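Local coordinates for putative cathepsin d (Ixodes ricinus, PDB 5N7Q), which probably acts as an aspartic endopeptidase of the pepsin-like A1 family, cleaving protein chains in a cleft that here holds the inhibitor pepstatin A, at residues H58-S63 with S89-R94; P268-T273 with S300-L305. All coordinates share one frame; numbering follows the deposited sequence.

Contact 1: residues H58-S63 with S89-R94; sequences HRYDSS and SKDVCR
In the N-terminal lobe of this pepsin-like peptidase, Tyr60 of the loop that follows helix 52-55 reaches across to Asp91 on strand 82-95. The phenol hydroxyl donates a hydrogen bond to Asp91 OD2, with 2.7 Å between Tyr60 OH and that oxygen. OD2 takes the bond on its anti lone pair, the one turned away from OD1, and sits at the ring's edge, close to its plane, while the carboxylate as a whole is turned 76° against the ring. Tyr60 CZ is 3.6 Å from Asp91 OD2. What carries the ring to the strand is the extended first torsion of Tyr60, with CG opposite the backbone N (chi1 171°). Two residues earlier on the same face of the strand the touch is looser: Tyr60 CE2 comes within 4.5 Å of Ser89 CB, and the hydroxyl of Ser89 is bonded to Glu107 on strand 103-112.

Strand 82-95 pairs with both 69-79 and 103-112, so the tyrosine ties the irregular connection leading into strand 69-79 to that strand's antiparallel neighbour. Each carboxylate oxygen of Asp91 has two partners: Tyr60 and Ser65 at OD2, Thr67 and the backbone N of Val92 at OD1, with 2.7 Å from Val92 N to Asp91 OD1; these bonds probably favour the charged carboxylate in this buried place. Over one face of the Tyr60 ring lies the backbone N of Ser62, 3.8 Å above the plane and offset toward the rim. There the loop bends in an Asx turn, in which Asp61 OD1 accepts from both Ser63 OG and Ser63 N.

Contact 2: residues P268-T273 with S300-L305; sequences PNVTFT and SGFMGL
Phe302 pushes the far end of its ring against Val270, and this apolar meeting carries most of the contact. Phe302 CZ sits 3.7 Å from Val270 CG1 and 3.8 Å from Val270 CB, so the valine's branch point, and not just one methyl, bears on the ring. The two methyls straddle that end: Val270 CG1 lies 4.0 Å from Phe302 CE1, and Val270 CG2 lies 3.9 Å from Phe302 CE2. The side chains approach from opposite directions, and CG1 meets the ring obliquely. With the valine's CB directed at Phe302, the torsion that puts CG1 opposite the backbone N (chi1 176°) and CG2 opposite the carbonyl carbon brings both methyls to the ring.

Phe272, two residues further along the strand, adds a lighter touch. Its side chain slides past that of Phe302 in the reverse direction, and Phe302 CE1 lies at the edge of the Phe272 ring, near its plane, 4.2 Å from Phe272 CE1. No hydrogen bond crosses between the segments, and the nearest pair of CA atoms, those of Val270 and Phe302, is 10.0 Å apart, so the two segments meet through side chains.

Behind Phe302 the chain is shaped by an ST turn, in which Ser300 OG accepts from the amide two residues on, 3.3 Å from Phe302 N at an N-H...O angle of 165°. Asn244 of helix 237-247 bonds Ser300 OG through OD1 and the carbonyl O of Phe302 through ND2, which probably steadies the backbone from which the ring projects. Tyr286 of helix 283-286 meets the Phe302 ring, and Ile233 of strand 233-235 touches both phenylalanines. Strand 270-274, flanked by its antiparallel partners 198-206 and 277-281, thus faces strand 295-304 across a buried layer in the C-terminal lobe.

In the fold
Contact 1 closes before contact 2 opens along the chain, and the two lie on opposite sides of its centre, with their own centres 39 Å apart and nearest atoms about 27 Å apart. They share no strand: contact 1 uses strand 82-95 of the N-terminal lobe, contact 2 strands 270-274 and 295-304 of the C-terminal lobe. In this bilobal fold each lobe brings one predicted catalytic aspartate, Asp36 or Asp227, to the cleft between them. Both contacts lie away from those residues, yet segment 300-305 approaches the cleft, where Met303 and Leu305 pack on the bound peptide. Each contact joins parts of a single lobe, and neither bridges the two.

Contact 1: residues H58-S63 with S89-R94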
loop_
_atom_site.group_PDB
_atom_site.type_symbol
_atom_site.label_atom_id
_atom_site.label_comp_id
_atom_site.label_asym_id
_atom_site.label_seq_id
_atom_site.Cartn_x
_atom_site.Cartn_y
_atom_site.Cartn_z
ATOM N N HIS A 58 -12.827 -5.917 15.007
ATOM C CA HIS A 58 -13.135 -7.344 14.939
ATOM C C HIS A 58 -11.947 -8.172 15.415
ATOM O O HIS A 58 -10.794 -7.895 15.070
ATOM C CB HIS A 58 -13.596 -7.753 13.554
ATOM C CG HIS A 58 -14.693 -6.894 13.030
ATOM N ND1 HIS A 58 -14.504 -6.033 11.973
ATOM C CD2 HIS A 58 -15.953 -6.682 13.471
ATOM C CE1 HIS A 58 -15.617 -5.354 11.759
ATOM N NE2 HIS A 58 -16.513 -5.733 12.652
ATOM N N ARG A 59 -12.236 -9.161 16.254
ATOM C CA ARG A 59 -11.204 -10.009 16.865
ATOM C C ARG A 59 -11.297 -11.444 16.378
ATOM O O ARG A 59 -12.393 -11.953 16.077
ATOM C CB ARG A 59 -11.281 -9.922 18.397
ATOM C CG ARG A 59 -11.044 -8.528 18.958
ATOM C CD ARG A 59 -11.312 -8.400 20.457
ATOM N NE ARG A 59 -12.659 -8.835 20.793
ATOM C CZ ARG A 59 -13.795 -8.169 20.554
ATOM N NH1 ARG A 59 -13.813 -6.973 19.964
ATOM N NH2 ARG A 59 -14.962 -8.731 20.903
ATOM N N TYR A 60 -10.139 -12.072 16.274
ATOM C CA TYR A 60 -10.042 -13.489 15.896
ATOM C C TYR A 60 -10.087 -14.329 17.165
ATOM O O TYR A 60 -9.264 -14.102 18.068
ATOM C CB TYR A 60 -8.742 -13.724 15.171
ATOM C CG TYR A 60 -8.459 -15.203 14.943
ATOM C CD1 TYR A 60 -9.255 -15.961 14.121
ATOM C CD2 TYR A 60 -7.404 -15.836 15.576
ATOM C CE1 TYR A 60 -9.014 -17.317 13.923
ATOM C CE2 TYR A 60 -7.121 -17.165 15.354
ATOM C CZ TYR A 60 -7.927 -17.918 14.538
ATOM O OH TYR A 60 -7.648 -19.260 14.350
ATOM N N ASP A 61 -11.036 -15.285 17.212
ATOM C CA ASP A 61 -11.153 -16.206 18.350
ATOM C C ASP A 61 -10.830 -17.629 17.871
ATOM O O ASP A 61 -11.655 -18.308 17.316
ATOM C CB ASP A 61 -12.541 -16.147 18.963
ATOM C CG ASP A 61 -12.634 -16.949 20.247
ATOM O OD1 ASP A 61 -11.733 -17.765 20.525
ATOM O OD2 ASP A 61 -13.629 -16.772 20.986
ATOM N N SER A 62 -9.602 -18.057 18.111
ATOM C CA SER A 62 -9.166 -19.398 17.732
ATOM C C SER A 62 -10.053 -20.515 18.277
ATOM O O SER A 62 -10.196 -21.551 17.638
ATOM C CB SER A 62 -7.730 -19.605 18.207
ATOM O OG SER A 62 -7.633 -19.465 19.610
ATOM N N SER A 63 -10.630 -20.280 19.455
ATOM C CA SER A 63 -11.378 -21.322 20.138
ATOM C C SER A 63 -12.696 -21.652 19.474
ATOM O O SER A 63 -13.285 -22.681 19.791
ATOM C CB SER A 63 -11.617 -20.938 21.612
ATOM O OG SER A 63 -12.667 -19.989 21.767
ATOM N N SER A 89 -0.560 -17.703 14.966
ATOM C CA SER A 89 -1.479 -18.856 14.858
ATOM C C SER A 89 -1.617 -19.198 13.385
ATOM O O SER A 89 -1.044 -18.522 12.532
ATOM C CB SER A 89 -2.842 -18.516 15.480
ATOM O OG SER A 89 -2.697 -18.309 16.888
ATOM N N LYS A 90 -2.329 -20.274 13.081
ATOM C CA LYS A 90 -2.537 -20.694 11.692
ATOM C C LYS A 90 -3.976 -21.096 11.495
ATOM O O LYS A 90 -4.575 -21.744 12.363
ATOM C CB LYS A 90 -1.586 -21.867 11.411
ATOM C CG LYS A 90 -1.527 -22.437 9.998
ATOM C CD LYS A 90 -0.203 -23.203 9.742
ATOM C CE LYS A 90 0.034 -24.343 10.736
ATOM N NZ LYS A 90 1.196 -25.224 10.358
ATOM N N ASP A 91 -4.573 -20.719 10.368
ATOM C CA ASP A 91 -5.968 -21.067 10.100
ATOM C C ASP A 91 -6.227 -20.885 8.609
ATOM O O ASP A 91 -5.347 -20.412 7.865
ATOM C CB ASP A 91 -6.930 -20.211 10.959
ATOM C CG ASP A 91 -8.199 -20.945 11.337
ATOM O OD1 ASP A 91 -8.617 -21.833 10.555
ATOM O OD2 ASP A 91 -8.806 -20.619 12.374
ATOM N N VAL A 92 -7.412 -21.273 8.185
ATOM C CA VAL A 92 -7.901 -21.004 6.836
ATOM C C VAL A 92 -8.123 -19.503 6.661
ATOM O O VAL A 92 -8.694 -18.875 7.536
ATOM C CB VAL A 92 -9.240 -21.743 6.601
ATOM C CG1 VAL A 92 -9.872 -21.338 5.268
ATOM C CG2 VAL A 92 -9.042 -23.257 6.655
ATOM N N CYS A 93 -7.693 -18.944 5.521
ATOM C CA CYS A 93 -7.898 -17.527 5.160
ATOM C C CYS A 93 -8.626 -17.491 3.820
ATOM O O CYS A 93 -8.220 -18.179 2.877
ATOM C CB CYS A 93 -6.554 -16.812 5.018
ATOM S SG CYS A 93 -6.664 -15.072 4.489
ATOM N N ARG A 94 -9.726 -16.749 3.763
ATOM C CA ARG A 94 -10.524 -16.636 2.542
ATOM C C ARG A 94 -10.507 -15.230 1.989
ATOM O O ARG A 94 -10.749 -14.258 2.706
ATOM C CB ARG A 94 -11.981 -17.038 2.799
ATOM C CG ARG A 94 -12.110 -18.453 3.298
ATOM C CD ARG A 94 -13.561 -18.838 3.493
ATOM N NE ARG A 94 -13.675 -20.050 4.280
ATOM C CZ ARG A 94 -13.454 -20.125 5.595
ATOM N NH1 ARG A 94 -13.099 -19.049 6.320
ATOM N NH2 ARG A 94 -13.619 -21.296 6.205
#

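Contact 2: residues P268-T273 with S300-L305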
loop_
_atom_site.group_PDB
_atom_site.type_symbol
_atom_site.label_atom_id
_atom_site.label_comp_id
_atom_site.label_asym_id
_atom_site.label_seq_id
_atom_site.Cartn_x
_atom_site.Cartn_y
_atom_site.Cartn_z
ATOM N N PRO A 268 2.415 22.893 -11.125
ATOM C CA PRO A 268 2.840 22.076 -12.259
ATOM C C PRO A 268 2.714 20.570 -12.053
ATOM O O PRO A 268 2.684 20.080 -10.919
ATOM C CB PRO A 268 4.318 22.462 -12.402
ATOM C CG PRO A 268 4.738 22.709 -11.003
ATOM C CD PRO A 268 3.563 23.343 -10.314
ATOM N N ASN A 269 2.656 19.838 -13.153
ATOM C CA ASN A 269 2.737 18.379 -13.091
ATOM C C ASN A 269 4.099 17.956 -12.524
ATOM O O ASN A 269 5.100 18.688 -12.650
ATOM C CB ASN A 269 2.500 17.748 -14.473
ATOM C CG ASN A 269 1.083 17.986 -15.008
ATOM O OD1 ASN A 269 0.207 18.470 -14.315
ATOM N ND2 ASN A 269 0.872 17.669 -16.293
ATOM N N VAL A 270 4.132 16.772 -11.911
ATOM C CA VAL A 270 5.367 16.107 -11.484
ATOM C C VAL A 270 5.432 14.756 -12.187
ATOM O O VAL A 270 4.453 14.028 -12.219
ATOM C CB VAL A 270 5.419 15.944 -9.960
ATOM C CG1 VAL A 270 6.632 15.168 -9.494
ATOM C CG2 VAL A 270 5.417 17.309 -9.269
ATOM N N THR A 271 6.587 14.435 -12.765
ATOM C CA THR A 271 6.711 13.277 -13.662
ATOM C C THR A 271 7.799 12.324 -13.203
ATOM O O THR A 271 8.929 12.750 -12.925
ATOM C CB THR A 271 7.004 13.764 -15.078
ATOM O OG1 THR A 271 5.968 14.655 -15.498
ATOM C CG2 THR A 271 7.120 12.588 -16.068
ATOM N N PHE A 272 7.474 11.021 -13.166
ATOM C CA PHE A 272 8.410 9.928 -12.862
ATOM C C PHE A 272 8.685 9.187 -14.145
ATOM O O PHE A 272 7.756 8.843 -14.877
ATOM C CB PHE A 272 7.809 8.952 -11.835
ATOM C CG PHE A 272 7.740 9.521 -10.461
ATOM C CD1 PHE A 272 6.747 10.452 -10.149
ATOM C CD2 PHE A 272 8.667 9.171 -9.483
ATOM C CE1 PHE A 272 6.703 11.025 -8.887
ATOM C CE2 PHE A 272 8.623 9.746 -8.227
ATOM C CZ PHE A 272 7.648 10.673 -7.932
ATOM N N THR A 273 9.961 9.020 -14.471
ATOM C CA THR A 273 10.355 8.303 -15.678
ATOM C C THR A 273 10.792 6.906 -15.262
ATOM O O THR A 273 11.713 6.744 -14.472
ATOM C CB THR A 273 11.465 9.029 -16.445
ATOM O OG1 THR A 273 10.970 10.310 -16.879
ATOM C CG2 THR A 273 11.870 8.193 -17.687
ATOM N N SER A 300 0.648 18.413 0.385
ATOM C CA SER A 300 1.473 17.972 -0.703
ATOM C C SER A 300 1.657 16.463 -0.627
ATOM O O SER A 300 2.052 15.943 0.417
ATOM C CB SER A 300 2.843 18.617 -0.612
ATOM O OG SER A 300 3.708 18.017 -1.565
ATOM N N GLY A 301 1.429 15.793 -1.727
ATOM C CA GLY A 301 1.595 14.350 -1.790
ATOM C C GLY A 301 3.025 13.867 -1.900
ATOM O O GLY A 301 3.236 12.693 -2.176
ATOM N N PHE A 302 3.995 14.746 -1.693
ATOM C CA PHE A 302 5.409 14.368 -1.635
ATOM C C PHE A 302 5.941 14.653 -0.262
ATOM O O PHE A 302 6.016 15.824 0.141
ATOM C CB PHE A 302 6.234 15.067 -2.722
ATOM C CG PHE A 302 5.627 14.953 -4.068
ATOM C CD1 PHE A 302 5.786 13.808 -4.810
ATOM C CD2 PHE A 302 4.844 15.978 -4.574
ATOM C CE1 PHE A 302 5.179 13.697 -6.043
ATOM C CE2 PHE A 302 4.245 15.879 -5.805
ATOM C CZ PHE A 302 4.405 14.714 -6.543
ATOM N N MET A 303 6.297 13.611 0.484
ATOM C CA MET A 303 6.778 13.705 1.842
ATOM C C MET A 303 8.157 13.047 1.995
ATOM O O MET A 303 8.481 12.081 1.326
ATOM C CB MET A 303 5.766 13.116 2.812
ATOM C CG MET A 303 5.449 11.658 2.580
ATOM S SD MET A 303 4.438 10.926 3.886
ATOM C CE MET A 303 5.619 10.537 5.152
ATOM N N GLY A 304 8.955 13.546 2.916
ATOM C CA GLY A 304 10.298 13.015 3.127
ATOM C C GLY A 304 10.310 11.799 4.042
ATOM O O GLY A 304 9.588 11.769 5.050
ATOM N N LEU A 305 11.094 10.785 3.674
ATOM C CA LEU A 305 11.278 9.600 4.515
ATOM C C LEU A 305 12.654 9.003 4.226
ATOM O O LEU A 305 12.938 8.584 3.117
ATOM C CB LEU A 305 10.166 8.558 4.295
ATOM C CG LEU A 305 10.295 7.298 5.160
ATOM C CD1 LEU A 305 10.316 7.587 6.655
ATOM C CD2 LEU A 305 9.192 6.294 4.853
#